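Local coordinates for cupin 2 conserved barrel domain protein (Desulfovibrio desulfuricans subsp. desulfuricans str. G20, PDB 2Q30), which is of unknown function but adopts the double-stranded beta-helix fold of the RmlC-like cupins and may bind a small molecule or metal in its barrel, at the interface of chains A and B. Sequence-based numbering; all coordinates share one arbitrary frame. Chains: chain A/B, Uncharacterized protein.

The interface of chains A and B. Residues chain A 9-11, 27, 103; chain B 60, 81-83, 85.
A:His9 and B:Val83 pair backbone to backbone as an antiparallel bridge, which lays the N-terminal strand 7-10 of one subunit along strand 82-87 of the other and so extends a sheet of the cupin barrel across the chain boundary. Two hydrogen bonds close the pair. A:His9 N gives its hydrogen to B:Val83 O at 2.7 Å. B:Val83 N returns one to A:His9 O at 2.8 Å. A looser third bond, from A:Leu11 N to B:Gly81 O at 3.3 Å, follows where the strand has ended; its donor stands well above the carbonyl plane, 54° out of it. A:Asn10, between A:His9 and A:Leu11 in sequence, forms an antiparallel beta bridge with B:Ala82, and its side-chain amide oxygen OD1 rests against the B:Ala82 methyl.

B:Val83 buries more surface than any other residue of the patch, its two methyls serving different neighbours. CG1 lies in the crowded position between its own backbone N and carbonyl carbon (chi1 59°), from where it points at chain A and is received by several apolar groups. A:His9 CB lies 3.6 Å from B:Val83 CG1. A:Leu11 CD1 is 3.7 Å from B:Val83 CG1, and A:Val27 CG1 is more distant. The same A:Val27 methyl sits over the centre of the A:His9 imidazole, 3.7 Å above its plane, and thus backs the ring from within chain A while also reaching the B:Val83 methyl.

A:Leu103, on strand 100-107, meets the other branch. With CG anti to the backbone N (chi1 -170°) and CD2 anti to CA, the extended branch carries CD2 to chain B, where it touches B:Val83 CG2. The two-fold relation between the subunits repeats this strand exchange and its apolar contacts with the chains swapped, consistent with a dimer, although the structure alone does not prove one in solution. On strand 56-63 of chain B, A:Leu103 CD2 meets B:Val60 CG2 at 3.6 Å.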
ATOM      1  N   HIS A   9      -4.455   0.377  10.755  1.00 33.68           N
ATOM      2  CA  HIS A   9      -3.185   0.036  11.381  1.00 31.55           C
ATOM      3  C   HIS A   9      -2.225   1.163  11.121  1.00 30.79           C
ATOM      4  O   HIS A   9      -1.962   1.490   9.974  1.00 30.31           O
ATOM      5  CB  HIS A   9      -2.611  -1.265  10.827  1.00 35.31           C
ATOM      6  CG  HIS A   9      -3.611  -2.375  10.718  1.00 37.18           C
ATOM      7  ND1 HIS A   9      -3.691  -3.395  11.642  1.00 41.53           N
ATOM      8  CD2 HIS A   9      -4.564  -2.631   9.788  1.00 43.18           C
ATOM      9  CE1 HIS A   9      -4.661  -4.222  11.296  1.00 43.82           C
ATOM     10  NE2 HIS A   9      -5.210  -3.781  10.178  1.00 44.63           N
ATOM     11  N   ASN A  10      -1.691   1.767  12.181  1.00 28.42           N
ATOM     12  CA  ASN A  10      -0.764   2.870  12.040  1.00 30.15           C
ATOM     13  C   ASN A  10       0.583   2.202  11.973  1.00 30.35           C
ATOM     14  O   ASN A  10       1.245   2.044  12.974  1.00 30.38           O
ATOM     15  CB  ASN A  10      -0.911   3.844  13.194  1.00 32.01           C
ATOM     16  CG  ASN A  10      -2.228   4.562  13.159  1.00 33.33           C
ATOM     17  OD1 ASN A  10      -2.894   4.609  12.126  1.00 33.46           O
ATOM     18  ND2 ASN A  10      -2.614   5.120  14.281  1.00 32.99           N
ATOM     19  N   LEU A  11       0.965   1.824  10.762  1.00 28.88           N
ATOM     20  CA  LEU A  11       2.174   1.021  10.556  1.00 30.33           C
ATOM     21  C   LEU A  11       3.485   1.710  10.851  1.00 31.27           C
ATOM     22  O   LEU A  11       4.474   1.025  11.006  1.00 32.41           O
ATOM     23  CB  LEU A  11       2.204   0.445   9.153  1.00 31.14           C
ATOM     24  CG  LEU A  11       1.043  -0.463   8.734  1.00 35.42           C
ATOM     25  CD1 LEU A  11       1.205  -0.833   7.273  1.00 41.53           C
ATOM     26  CD2 LEU A  11       1.001  -1.723   9.603  1.00 36.19           C
ATOM     27  N   VAL A  27      -0.470  -8.206   8.733  1.00 30.45           N
ATOM     28  CA  VAL A  27      -1.343  -7.056   8.952  1.00 31.34           C
ATOM     29  C   VAL A  27      -2.770  -7.544   8.823  1.00 31.74           C
ATOM     30  O   VAL A  27      -3.600  -7.272   9.679  1.00 30.63           O
ATOM     31  CB  VAL A  27      -0.996  -5.896   7.991  1.00 29.93           C
ATOM     32  CG1 VAL A  27      -1.991  -4.712   8.092  1.00 31.93           C
ATOM     33  CG2 VAL A  27       0.462  -5.435   8.257  1.00 28.95           C
ATOM     34  N   LEU A 103       4.983  -2.513   2.793  1.00 31.60           N
ATOM     35  CA  LEU A 103       3.717  -3.214   2.947  1.00 29.97           C
ATOM     36  C   LEU A 103       3.481  -4.000   1.684  1.00 30.08           C
ATOM     37  O   LEU A 103       3.553  -3.454   0.597  1.00 32.00           O
ATOM     38  CB  LEU A 103       2.574  -2.225   3.145  1.00 28.56           C
ATOM     39  CG  LEU A 103       1.237  -2.867   3.555  1.00 27.93           C
ATOM     40  CD1 LEU A 103       1.351  -3.633   4.886  1.00 28.17           C
ATOM     41  CD2 LEU A 103       0.176  -1.761   3.667  1.00 31.05           C
TER
ATOM     42  N   VAL B  60      -3.697   2.992   1.927  1.00 30.06           N
ATOM     43  CA  VAL B  60      -2.392   3.233   2.543  1.00 31.04           C
ATOM     44  C   VAL B  60      -2.063   4.695   2.367  1.00 28.25           C
ATOM     45  O   VAL B  60      -2.105   5.189   1.251  1.00 29.04           O
ATOM     46  CB  VAL B  60      -1.257   2.370   1.907  1.00 32.74           C
ATOM     47  CG1 VAL B  60       0.073   2.645   2.631  1.00 39.03           C
ATOM     48  CG2 VAL B  60      -1.605   0.861   2.004  1.00 34.00           C
ATOM     49  N   GLY B  81       1.555   6.400   6.722  1.00 27.82           N
ATOM     50  CA  GLY B  81       1.856   4.999   6.965  1.00 28.45           C
ATOM     51  C   GLY B  81       0.687   4.203   7.523  1.00 29.78           C
ATOM     52  O   GLY B  81       0.825   3.007   7.729  1.00 30.70           O
ATOM     53  N   ALA B  82      -0.458   4.848   7.759  1.00 27.94           N
ATOM     54  CA  ALA B  82      -1.653   4.172   8.240  1.00 27.87           C
ATOM     55  C   ALA B  82      -2.251   3.357   7.091  1.00 29.09           C
ATOM     56  O   ALA B  82      -2.149   3.746   5.922  1.00 29.26           O
ATOM     57  CB  ALA B  82      -2.696   5.206   8.769  1.00 27.47           C
ATOM     58  N   VAL B  83      -2.826   2.213   7.421  1.00 29.56           N
ATOM     59  CA  VAL B  83      -3.514   1.383   6.449  1.00 30.36           C
ATOM     60  C   VAL B  83      -4.897   1.075   6.978  1.00 30.38           C
ATOM     61  O   VAL B  83      -5.022   0.611   8.101  1.00 32.33           O
ATOM     62  CB  VAL B  83      -2.745   0.071   6.086  1.00 32.71           C
ATOM     63  CG1 VAL B  83      -2.493  -0.793   7.267  1.00 34.68           C
ATOM     64  CG2 VAL B  83      -3.489  -0.722   5.001  1.00 30.05           C
ATOM     65  N   VAL B  85      -8.168  -1.246   6.249  1.00 30.40           N
ATOM     66  CA  VAL B  85      -8.662  -2.418   5.518  1.00 30.48           C
ATOM     67  C   VAL B  85     -10.157  -2.438   5.802  1.00 33.22           C
ATOM     68  O   VAL B  85     -10.566  -2.338   6.952  1.00 34.95           O
ATOM     69  CB  VAL B  85      -8.027  -3.729   5.954  1.00 31.03           C
ATOM     70  CG1 VAL B  85      -8.566  -4.892   5.048  1.00 30.13           C
ATOM     71  CG2 VAL B  85      -6.504  -3.636   5.936  1.00 31.17           C
TER